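PDB 1B7G: glyceraldehyde-3-phosphate dehydrogenase from Sulfolobus solfataricus, which catalyses the phosphorylating oxidation of D-glyceraldehyde 3-phosphate to 1,3-bisphosphoglycerate in glycolysis, using NADP or NAD with a marked preference for NADP. Local coordinates for residues 72-76 with 96-102. The protein carries 1 engineered substitution. Residues are numbered along the deposited sequence; the frame is centred on the assembly and turned at random.
Sequences EDLIK and IYLQLQR. Unlike the reference sequence in segment 72-76: Glu-72 (reference Asp), Asp-73 (reference Tyr).
Successive right-handed beta-alpha-beta crossovers set connecting helices side by side on one face of a parallel sheet, as the helices before and after strand 80-83 illustrate. Residues 72-76, helical throughout, meet the last turn and C-terminal cap of the helix ending at Gln-99. CA atoms lie 7.8 Å apart for Glu-72 and Ile-96, 6.5 Å for Lys-76 and Leu-100, and 7.2 Å for Ile-75 and Arg-102. Packing centres on Ile-75 (mt, -64°/159°), which touches Ile-96, Tyr-97, Leu-100 and Arg-102. Ile-96 CG2 lies 4.0 Å from Ile-75 CD1. Tyr-97 (chi1 m) presents its ring edge to that methyl, CE1 3.7 Å from Ile-75 CD1. Leu-100 (mt), the first residue to leave helical geometry, places CD1 3.9 Å from both Ile-75 CG2 and Glu-72 CG. Gln-101 adopts positive phi (47°/52°) as C-prime of a Schellman motif: Arg-102 N bonds Tyr-97 O at 2.8 Å, and Gln-101 N bonds Leu-98 O weakly at 3.1 Å. This reversal leaves Arg-102 (-126°/134°) with CB facing the first helix and CG 3.8 Å from Ile-75 CG2; chi1 and chi2, both m (-66°, -73°), carry the guanidinium to carbonyls near the C-terminus of helix 71-77. Its NH2 donates to Lys-76 O at 2.6 Å, while NE makes weak bonds to Lys-76 O (3.2 Å) and Ile-75 O (3.3 Å). Both helices cover one face of the parallel sheet of the Rossmann-type domain: Ile-75 and Tyr-97 rest on Val-81 of strand 80-83, Tyr-97 OH bonds Asp-83 and Asn-7, Leu-74 reaches strand 26-32, and Leu-98 touches strand 133-136.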
ATOM      1  N   GLU A  72      29.051  11.141 -11.486  1.00 33.02           N
ATOM      2  CA  GLU A  72      29.518  12.058 -12.503  1.00 37.04           C
ATOM      3  C   GLU A  72      29.224  11.550 -13.910  1.00 36.68           C
ATOM      4  O   GLU A  72      28.841  12.323 -14.794  1.00 35.39           O
ATOM      5  CB  GLU A  72      31.014  12.334 -12.380  1.00 45.91           C
ATOM      6  CG  GLU A  72      31.380  13.290 -11.255  1.00 61.10           C
ATOM      7  CD  GLU A  72      31.360  12.624  -9.894  1.00 69.39           C
ATOM      8  OE1 GLU A  72      31.138  11.399  -9.822  1.00 68.80           O
ATOM      9  OE2 GLU A  72      31.578  13.351  -8.894  1.00 80.80           O
ATOM     10  N   ASP A  73      29.437  10.260 -14.141  1.00 38.68           N
ATOM     11  CA  ASP A  73      29.129   9.676 -15.439  1.00 35.42           C
ATOM     12  C   ASP A  73      27.661   9.923 -15.783  1.00 39.01           C
ATOM     13  O   ASP A  73      27.373  10.455 -16.870  1.00 36.76           O
ATOM     14  CB  ASP A  73      29.389   8.169 -15.450  1.00 39.05           C
ATOM     15  CG  ASP A  73      30.895   7.881 -15.496  1.00 32.32           C
ATOM     16  OD1 ASP A  73      31.634   8.742 -15.991  1.00 36.14           O
ATOM     17  OD2 ASP A  73      31.282   6.827 -14.988  1.00 37.65           O
ATOM     18  N   LEU A  74      26.800   9.553 -14.830  1.00 36.83           N
ATOM     19  CA  LEU A  74      25.349   9.674 -14.982  1.00 34.11           C
ATOM     20  C   LEU A  74      25.004  11.118 -15.289  1.00 29.21           C
ATOM     21  O   LEU A  74      24.267  11.418 -16.216  1.00 34.36           O
ATOM     22  CB  LEU A  74      24.601   9.197 -13.720  1.00 39.64           C
ATOM     23  CG  LEU A  74      23.108   9.529 -13.636  1.00 39.57           C
ATOM     24  CD1 LEU A  74      22.312   8.861 -14.753  1.00 38.05           C
ATOM     25  CD2 LEU A  74      22.488   9.121 -12.293  1.00 33.76           C
ATOM     26  N   ILE A  75      25.663  12.021 -14.546  1.00 34.18           N
ATOM     27  CA  ILE A  75      25.479  13.445 -14.730  1.00 37.99           C
ATOM     28  C   ILE A  75      25.874  13.886 -16.125  1.00 38.49           C
ATOM     29  O   ILE A  75      25.095  14.543 -16.827  1.00 34.51           O
ATOM     30  CB  ILE A  75      26.237  14.254 -13.636  1.00 30.16           C
ATOM     31  CG1 ILE A  75      25.621  13.936 -12.273  1.00 35.50           C
ATOM     32  CG2 ILE A  75      26.064  15.740 -13.950  1.00 36.96           C
ATOM     33  CD1 ILE A  75      26.493  14.221 -11.074  1.00 39.75           C
ATOM     34  N   LYS A  76      27.079  13.487 -16.555  1.00 41.41           N
ATOM     35  CA  LYS A  76      27.590  13.817 -17.879  1.00 41.44           C
ATOM     36  C   LYS A  76      26.678  13.328 -18.998  1.00 38.63           C
ATOM     37  O   LYS A  76      26.398  14.062 -19.968  1.00 38.59           O
ATOM     38  CB  LYS A  76      29.018  13.270 -18.063  1.00 47.79           C
ATOM     39  CG  LYS A  76      30.132  14.066 -17.436  1.00 46.31           C
ATOM     40  CD  LYS A  76      31.495  13.398 -17.369  1.00 57.05           C
ATOM     41  CE  LYS A  76      31.820  12.803 -16.019  1.00 58.12           C
ATOM     42  NZ  LYS A  76      33.185  12.217 -15.913  1.00 67.16           N
ATOM     43  N   ILE A  96      29.136  20.233  -8.456  1.00 42.82           N
ATOM     44  CA  ILE A  96      29.399  19.216  -9.486  1.00 46.87           C
ATOM     45  C   ILE A  96      28.538  19.400 -10.714  1.00 47.21           C
ATOM     46  O   ILE A  96      29.026  19.464 -11.859  1.00 42.32           O
ATOM     47  CB  ILE A  96      29.261  17.816  -8.865  1.00 50.22           C
ATOM     48  CG1 ILE A  96      30.325  17.664  -7.771  1.00 49.42           C
ATOM     49  CG2 ILE A  96      29.413  16.720  -9.901  1.00 37.59           C
ATOM     50  CD1 ILE A  96      30.074  16.605  -6.745  1.00 65.23           C
ATOM     51  N   TYR A  97      27.228  19.638 -10.556  1.00 43.89           N
ATOM     52  CA  TYR A  97      26.386  19.922 -11.722  1.00 44.41           C
ATOM     53  C   TYR A  97      26.857  21.183 -12.457  1.00 41.32           C
ATOM     54  O   TYR A  97      26.746  21.303 -13.680  1.00 40.07           O
ATOM     55  CB  TYR A  97      24.922  20.063 -11.354  1.00 41.88           C
ATOM     56  CG  TYR A  97      24.307  18.979 -10.505  1.00 39.41           C
ATOM     57  CD1 TYR A  97      24.605  17.638 -10.676  1.00 39.12           C
ATOM     58  CD2 TYR A  97      23.376  19.325  -9.523  1.00 35.91           C
ATOM     59  CE1 TYR A  97      24.015  16.655  -9.901  1.00 38.90           C
ATOM     60  CE2 TYR A  97      22.766  18.346  -8.750  1.00 36.37           C
ATOM     61  CZ  TYR A  97      23.087  17.020  -8.929  1.00 38.62           C
ATOM     62  OH  TYR A  97      22.523  16.051  -8.139  1.00 29.82           O
ATOM     63  N   LEU A  98      27.340  22.189 -11.724  1.00 42.48           N
ATOM     64  CA  LEU A  98      27.794  23.413 -12.370  1.00 43.48           C
ATOM     65  C   LEU A  98      29.053  23.187 -13.216  1.00 43.32           C
ATOM     66  O   LEU A  98      29.189  23.749 -14.316  1.00 40.42           O
ATOM     67  CB  LEU A  98      28.132  24.492 -11.336  1.00 45.84           C
ATOM     68  CG  LEU A  98      26.953  25.327 -10.845  1.00 49.65           C
ATOM     69  CD1 LEU A  98      27.334  26.040  -9.552  1.00 47.15           C
ATOM     70  CD2 LEU A  98      26.499  26.280 -11.929  1.00 52.05           C
ATOM     71  N   GLN A  99      29.985  22.445 -12.640  1.00 39.13           N
ATOM     72  CA  GLN A  99      31.267  22.190 -13.313  1.00 49.08           C
ATOM     73  C   GLN A  99      31.076  21.248 -14.496  1.00 48.34           C
ATOM     74  O   GLN A  99      31.733  21.368 -15.530  1.00 47.14           O
ATOM     75  CB  GLN A  99      32.305  21.631 -12.340  1.00 46.66           C
ATOM     76  CG  GLN A  99      32.086  20.175 -11.980  1.00 70.01           C
ATOM     77  CD  GLN A  99      33.340  19.486 -11.482  1.00 78.63           C
ATOM     78  OE1 GLN A  99      33.644  19.518 -10.284  1.00 83.53           O
ATOM     79  NE2 GLN A  99      34.068  18.853 -12.402  1.00 79.33           N
ATOM     80  N   LEU A 100      30.091  20.362 -14.378  1.00 45.00           N
ATOM     81  CA  LEU A 100      29.746  19.442 -15.449  1.00 44.50           C
ATOM     82  C   LEU A 100      28.660  20.033 -16.331  1.00 42.86           C
ATOM     83  O   LEU A 100      28.147  19.380 -17.233  1.00 43.58           O
ATOM     84  CB  LEU A 100      29.380  18.067 -14.919  1.00 35.59           C
ATOM     85  CG  LEU A 100      30.462  17.349 -14.101  1.00 42.05           C
ATOM     86  CD1 LEU A 100      29.925  16.062 -13.508  1.00 43.15           C
ATOM     87  CD2 LEU A 100      31.665  17.070 -15.007  1.00 46.44           C
ATOM     88  N   GLN A 101      28.367  21.309 -16.130  1.00 38.30           N
ATOM     89  CA  GLN A 101      27.430  22.065 -16.934  1.00 37.19           C
ATOM     90  C   GLN A 101      26.103  21.390 -17.194  1.00 41.73           C
ATOM     91  O   GLN A 101      25.596  21.332 -18.319  1.00 40.60           O
ATOM     92  CB  GLN A 101      28.140  22.477 -18.247  1.00 55.47           C
ATOM     93  CG  GLN A 101      29.409  23.298 -17.995  1.00 56.63           C
ATOM     94  CD  GLN A 101      30.234  23.472 -19.259  1.00 67.81           C
ATOM     95  OE1 GLN A 101      29.708  23.331 -20.374  1.00 65.26           O
ATOM     96  NE2 GLN A 101      31.519  23.770 -19.111  1.00 68.88           N
ATOM     97  N   ARG A 102      25.407  20.922 -16.125  1.00 40.23           N
ATOM     98  CA  ARG A 102      24.102  20.280 -16.322  1.00 37.04           C
ATOM     99  C   ARG A 102      23.024  20.952 -15.467  1.00 39.30           C
ATOM    100  O   ARG A 102      23.293  21.215 -14.303  1.00 33.22           O
ATOM    101  CB  ARG A 102      24.201  18.800 -15.950  1.00 39.92           C
ATOM    102  CG  ARG A 102      25.119  17.998 -16.873  1.00 48.78           C
ATOM    103  CD  ARG A 102      24.492  17.782 -18.239  1.00 46.73           C
ATOM    104  NE  ARG A 102      25.316  16.965 -19.115  1.00 50.64           N
ATOM    105  CZ  ARG A 102      26.188  17.409 -20.015  1.00 52.07           C
ATOM    106  NH1 ARG A 102      26.391  18.704 -20.211  1.00 51.82           N
ATOM    107  NH2 ARG A 102      26.873  16.537 -20.749  1.00 58.67           N
TER